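Local coordinates for protein nigritoxine (Vibrio nigripulchritudo, PDB 5M41) that is a bacterial toxin that acts on crustaceans and insects and binds a magnesium ion in its crystal structure, at residues S486-Y498 and I505-P517. Numbering follows the deposited sequence.
Sequences SKSNPNGNVSQVY and IEKNITYRKVPVP
Tyr498 and Lys507 exchange two backbone hydrogen bonds, the Tyr498 N to Lys507 O one being 2.6 Å long, and Gln496 and Ile509 form a second such antiparallel pair. On the face shared by these four residues, CB of Tyr498 rests on CG1 of Ile509 at 3.7 Å, while CB of Lys507 lies at the edge of the tyrosine ring. Between the two pairs, on the other face, Val497 and Asn508 lie side by side with CG2 of Val497 3.5 Å from OD1 of Asn508. Ser495 OG is joined to Thr510 OG1 through one water and to Asn508 OD1 through another; a third bridges Val494 O and Tyr511 N. Asn493 turns its amide to the strand, giving a nearly straight bond (167°) from ND2 to Tyr511 O, 2.8 Å away. Asn489 holds this loop in shape: with CG anti to the backbone N (chi1 -171°), its amide accepts from Asn493 N and donates to Asn493 O. Farther along, Ser488 O receives Lys513 N at 2.8 Å, and Ser488 CB sits over one face of the Arg512 guanidinium, whose NH1 is hydrogen-bonded to Gln528 and which makes a cation-pi contact with Trp540. Helix 546-555 packs on the Tyr498 and Ile509 face, Phe552 against Ile509 and Asp551 hydrogen-bonded to Tyr498 OH. The arrangement is a beta hairpin at the edge of a four-stranded antiparallel sheet, preceded by a type I turn at Asn489-Gly492.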
loop_
_atom_site.group_PDB
_atom_site.type_symbol
_atom_site.label_atom_id
_atom_site.label_comp_id
_atom_site.label_asym_id
_atom_site.label_seq_id
_atom_site.Cartn_x
_atom_site.Cartn_y
_atom_site.Cartn_z
ATOM N N SER A 486 -12.097 -46.235 5.536
ATOM C CA SER A 486 -13.300 -46.415 6.360
ATOM C C SER A 486 -14.526 -46.127 5.508
ATOM O O SER A 486 -14.386 -45.816 4.326
ATOM C CB SER A 486 -13.265 -45.553 7.643
ATOM O OG SER A 486 -13.171 -44.157 7.374
ATOM N N LYS A 487 -15.717 -46.229 6.101
ATOM C CA LYS A 487 -16.974 -46.048 5.359
ATOM C C LYS A 487 -17.046 -44.700 4.648
ATOM O O LYS A 487 -17.406 -44.632 3.476
ATOM C CB LYS A 487 -18.189 -46.191 6.291
ATOM C CG LYS A 487 -19.527 -46.246 5.558
ATOM C CD LYS A 487 -20.691 -46.369 6.526
ATOM C CE LYS A 487 -21.978 -46.688 5.780
ATOM N NZ LYS A 487 -22.941 -47.441 6.643
ATOM N N SER A 488 -16.708 -43.642 5.383
ATOM C CA SER A 488 -16.837 -42.268 4.913
ATOM C C SER A 488 -15.541 -41.721 4.317
ATOM O O SER A 488 -15.480 -40.584 3.852
ATOM C CB SER A 488 -17.307 -41.372 6.049
ATOM O OG SER A 488 -18.709 -41.204 5.979
ATOM N N ASN A 489 -14.505 -42.545 4.377
ATOM C CA ASN A 489 -13.258 -42.293 3.711
ATOM C C ASN A 489 -12.870 -43.539 2.928
ATOM O O ASN A 489 -11.808 -44.109 3.166
ATOM C CB ASN A 489 -12.176 -41.933 4.729
ATOM C CG ASN A 489 -10.894 -41.450 4.071
ATOM O OD1 ASN A 489 -10.847 -41.196 2.851
ATOM N ND2 ASN A 489 -9.843 -41.325 4.869
ATOM N N PRO A 490 -13.728 -43.972 1.983
ATOM C CA PRO A 490 -13.415 -45.234 1.301
ATOM C C PRO A 490 -12.093 -45.181 0.540
ATOM O O PRO A 490 -11.494 -46.234 0.298
ATOM C CB PRO A 490 -14.581 -45.413 0.308
ATOM C CG PRO A 490 -15.124 -44.035 0.111
ATOM C CD PRO A 490 -14.950 -43.350 1.439
ATOM N N ASN A 491 -11.639 -43.980 0.161
ATOM C CA ASN A 491 -10.445 -43.907 -0.669
ATOM C C ASN A 491 -9.192 -43.921 0.187
ATOM O O ASN A 491 -8.082 -44.080 -0.331
ATOM C CB ASN A 491 -10.476 -42.690 -1.626
ATOM C CG ASN A 491 -11.601 -42.771 -2.649
ATOM O OD1 ASN A 491 -12.172 -41.744 -3.050
ATOM N ND2 ASN A 491 -11.933 -43.982 -3.076
ATOM N N GLY A 492 -9.367 -43.752 1.496
ATOM C CA GLY A 492 -8.229 -43.694 2.401
ATOM C C GLY A 492 -7.451 -42.398 2.229
ATOM O O GLY A 492 -6.205 -42.396 2.248
ATOM N N ASN A 493 -8.183 -41.291 2.071
ATOM C CA ASN A 493 -7.552 -39.984 1.953
ATOM C C ASN A 493 -6.863 -39.621 3.259
ATOM O O ASN A 493 -7.371 -39.934 4.347
ATOM C CB ASN A 493 -8.555 -38.904 1.497
ATOM C CG ASN A 493 -8.900 -39.025 0.028
ATOM O OD1 ASN A 493 -8.066 -39.425 -0.773
ATOM N ND2 ASN A 493 -10.132 -38.697 -0.333
ATOM N N VAL A 494 -5.680 -39.030 3.132
ATOM C CA VAL A 494 -4.797 -38.746 4.266
ATOM C C VAL A 494 -5.246 -37.493 4.991
ATOM O O VAL A 494 -5.564 -36.461 4.362
ATOM C CB VAL A 494 -3.328 -38.594 3.804
ATOM C CG1 VAL A 494 -2.414 -38.251 4.971
ATOM C CG2 VAL A 494 -2.856 -39.869 3.107
ATOM N N SER A 495 -5.263 -37.577 6.319
ATOM C CA SER A 495 -5.656 -36.461 7.157
ATOM C C SER A 495 -4.566 -35.403 7.209
ATOM O O SER A 495 -3.374 -35.714 7.124
ATOM C CB SER A 495 -5.998 -36.926 8.568
ATOM O OG SER A 495 -6.489 -35.834 9.331
ATOM N N GLN A 496 -4.982 -34.146 7.367
ATOM C CA GLN A 496 -4.044 -33.055 7.344
ATOM C C GLN A 496 -4.262 -32.048 8.466
ATOM O O GLN A 496 -5.400 -31.662 8.772
ATOM C CB GLN A 496 -4.139 -32.382 5.973
ATOM C CG GLN A 496 -2.820 -31.879 5.458
ATOM C CD GLN A 496 -1.847 -32.975 5.104
ATOM O OE1 GLN A 496 -2.209 -33.972 4.498
ATOM N NE2 GLN A 496 -0.594 -32.765 5.438
ATOM N N VAL A 497 -3.169 -31.604 9.082
ATOM C CA VAL A 497 -3.287 -30.652 10.180
ATOM C C VAL A 497 -3.361 -29.227 9.628
ATOM O O VAL A 497 -2.371 -28.673 9.151
ATOM C CB VAL A 497 -2.152 -30.771 11.232
ATOM C CG1 VAL A 497 -2.299 -29.679 12.278
ATOM C CG2 VAL A 497 -2.168 -32.137 11.911
ATOM N N TYR A 498 -4.551 -28.651 9.691
ATOM C CA TYR A 498 -4.757 -27.287 9.288
ATOM C C TYR A 498 -4.476 -26.360 10.468
ATOM O O TYR A 498 -5.097 -26.481 11.533
ATOM C CB TYR A 498 -6.179 -27.088 8.744
ATOM C CG TYR A 498 -6.524 -25.643 8.503
ATOM C CD1 TYR A 498 -5.692 -24.822 7.738
ATOM C CD2 TYR A 498 -7.670 -25.091 9.050
ATOM C CE1 TYR A 498 -6.004 -23.490 7.527
ATOM C CE2 TYR A 498 -7.986 -23.758 8.852
ATOM C CZ TYR A 498 -7.155 -22.966 8.086
ATOM O OH TYR A 498 -7.481 -21.646 7.901
ATOM N N ILE A 505 -5.953 -21.974 16.208
ATOM C CA ILE A 505 -6.437 -23.343 16.443
ATOM C C ILE A 505 -5.927 -24.307 15.363
ATOM O O ILE A 505 -5.751 -23.919 14.208
ATOM C CB ILE A 505 -7.995 -23.374 16.550
ATOM C CG1 ILE A 505 -8.451 -22.837 17.919
ATOM C CG2 ILE A 505 -8.567 -24.772 16.304
ATOM C CD1 ILE A 505 -9.906 -22.405 17.986
ATOM N N GLU A 506 -5.659 -25.546 15.767
ATOM C CA GLU A 506 -5.338 -26.628 14.844
ATOM C C GLU A 506 -6.587 -27.453 14.570
ATOM O O GLU A 506 -7.330 -27.773 15.497
ATOM C CB GLU A 506 -4.267 -27.546 15.420
ATOM C CG GLU A 506 -2.905 -26.896 15.596
ATOM C CD GLU A 506 -1.801 -27.917 15.804
ATOM O OE1 GLU A 506 -2.119 -29.078 16.115
ATOM O OE2 GLU A 506 -0.611 -27.566 15.648
ATOM N N LYS A 507 -6.807 -27.791 13.299
ATOM C CA LYS A 507 -7.906 -28.672 12.902
ATOM C C LYS A 507 -7.371 -29.805 12.037
ATOM O O LYS A 507 -6.476 -29.598 11.200
ATOM C CB LYS A 507 -8.978 -27.908 12.112
ATOM C CG LYS A 507 -9.650 -26.758 12.843
ATOM C CD LYS A 507 -10.890 -26.319 12.083
ATOM C CE LYS A 507 -11.408 -24.972 12.571
ATOM N NZ LYS A 507 -12.603 -24.560 11.775
ATOM N N ASN A 508 -7.936 -30.993 12.233
ATOM C CA ASN A 508 -7.620 -32.155 11.414
ATOM C C ASN A 508 -8.632 -32.303 10.296
ATOM O O ASN A 508 -9.830 -32.509 10.551
ATOM C CB ASN A 508 -7.589 -33.433 12.256
ATOM C CG ASN A 508 -6.477 -33.425 13.276
ATOM O OD1 ASN A 508 -5.321 -33.147 12.959
ATOM N ND2 ASN A 508 -6.818 -33.735 14.509
ATOM N N ILE A 509 -8.131 -32.218 9.060
ATOM C CA ILE A 509 -8.956 -32.191 7.868
ATOM C C ILE A 509 -8.730 -33.417 7.004
ATOM O O ILE A 509 -7.594 -33.818 6.761
ATOM C CB ILE A 509 -8.646 -30.920 7.029
ATOM C CG1 ILE A 509 -8.650 -29.670 7.932
ATOM C CG2 ILE A 509 -9.617 -30.784 5.862
ATOM C CD1 ILE A 509 -9.972 -29.386 8.632
ATOM N N THR A 510 -9.821 -34.000 6.533
ATOM C CA THR A 510 -9.755 -35.142 5.639
ATOM C C THR A 510 -10.728 -34.874 4.532
ATOM O O THR A 510 -11.826 -34.352 4.785
ATOM C CB THR A 510 -10.165 -36.450 6.371
ATOM O OG1 THR A 510 -9.230 -36.684 7.420
ATOM C CG2 THR A 510 -10.178 -37.669 5.424
ATOM N N TYR A 511 -10.339 -35.218 3.305
ATOM C CA TYR A 511 -11.263 -35.161 2.191
ATOM C C TYR A 511 -12.143 -36.420 2.164
ATOM O O TYR A 511 -11.729 -37.474 1.676
ATOM C CB TYR A 511 -10.496 -35.020 0.873
ATOM C CG TYR A 511 -11.100 -34.074 -0.111
ATOM C CD1 TYR A 511 -10.288 -33.424 -1.041
ATOM C CD2 TYR A 511 -12.467 -33.800 -0.116
ATOM C CE1 TYR A 511 -10.814 -32.538 -1.963
ATOM C CE2 TYR A 511 -13.010 -32.902 -1.036
ATOM C CZ TYR A 511 -12.164 -32.282 -1.957
ATOM O OH TYR A 511 -12.644 -31.394 -2.879
ATOM N N ARG A 512 -13.373 -36.288 2.650
ATOM C CA ARG A 512 -14.235 -37.449 2.892
ATOM C C ARG A 512 -15.396 -37.547 1.917
ATOM O O ARG A 512 -15.821 -36.531 1.358
ATOM C CB ARG A 512 -14.824 -37.362 4.289
ATOM C CG ARG A 512 -13.824 -37.505 5.402
ATOM C CD ARG A 512 -14.491 -37.063 6.686
ATOM N NE ARG A 512 -15.206 -38.145 7.343
ATOM C CZ ARG A 512 -16.518 -38.186 7.580
ATOM N NH1 ARG A 512 -17.330 -37.206 7.202
ATOM N NH2 ARG A 512 -17.024 -39.227 8.215
ATOM N N LYS A 513 -15.930 -38.761 1.742
ATOM C CA LYS A 513 -17.055 -38.953 0.833
ATOM C C LYS A 513 -18.350 -39.066 1.617
ATOM O O LYS A 513 -18.579 -40.060 2.312
ATOM C CB LYS A 513 -16.839 -40.154 -0.102
ATOM C CG LYS A 513 -17.431 -39.926 -1.494
ATOM C CD LYS A 513 -17.041 -41.005 -2.493
ATOM C CE LYS A 513 -15.661 -40.784 -3.099
ATOM N NZ LYS A 513 -15.701 -39.991 -4.359
ATOM N N VAL A 514 -19.182 -38.033 1.517
ATOM C CA VAL A 514 -20.397 -37.936 2.318
ATOM C C VAL A 514 -21.677 -37.959 1.478
ATOM O O VAL A 514 -21.649 -37.600 0.301
ATOM C CB VAL A 514 -20.403 -36.684 3.222
ATOM C CG1 VAL A 514 -19.239 -36.731 4.196
ATOM C CG2 VAL A 514 -20.416 -35.397 2.403
ATOM N N PRO A 515 -22.805 -38.388 2.086
ATOM C CA PRO A 515 -24.090 -38.354 1.388
ATOM C C PRO A 515 -24.433 -36.948 0.944
ATOM O O PRO A 515 -24.146 -36.003 1.666
ATOM C CB PRO A 515 -25.086 -38.806 2.465
ATOM C CG PRO A 515 -24.283 -39.666 3.376
ATOM C CD PRO A 515 -22.914 -39.046 3.405
ATOM N N VAL A 516 -25.015 -36.824 -0.246
ATOM C CA VAL A 516 -25.573 -35.562 -0.731
ATOM C C VAL A 516 -26.855 -35.322 0.069
ATOM O O VAL A 516 -27.910 -35.831 -0.312
ATOM C CB VAL A 516 -25.902 -35.628 -2.246
ATOM C CG1 VAL A 516 -26.482 -34.305 -2.737
ATOM C CG2 VAL A 516 -24.673 -36.020 -3.059
ATOM N N PRO A 517 -26.772 -34.538 1.171
ATOM C CA PRO A 517 -27.778 -34.564 2.258
ATOM C C PRO A 517 -29.226 -34.264 1.820
ATOM O O PRO A 517 -29.822 -33.256 2.245
ATOM C CB PRO A 517 -27.256 -33.512 3.258
ATOM C CG PRO A 517 -25.830 -33.271 2.874
ATOM C CD PRO A 517 -25.789 -33.458 1.385
HETATM O O HOH W 1 -7.799 -35.775 2.796
HETATM O O HOH W 2 -9.010 -35.353 9.709
HETATM O O HOH W 3 -4.554 -34.476 10.516
#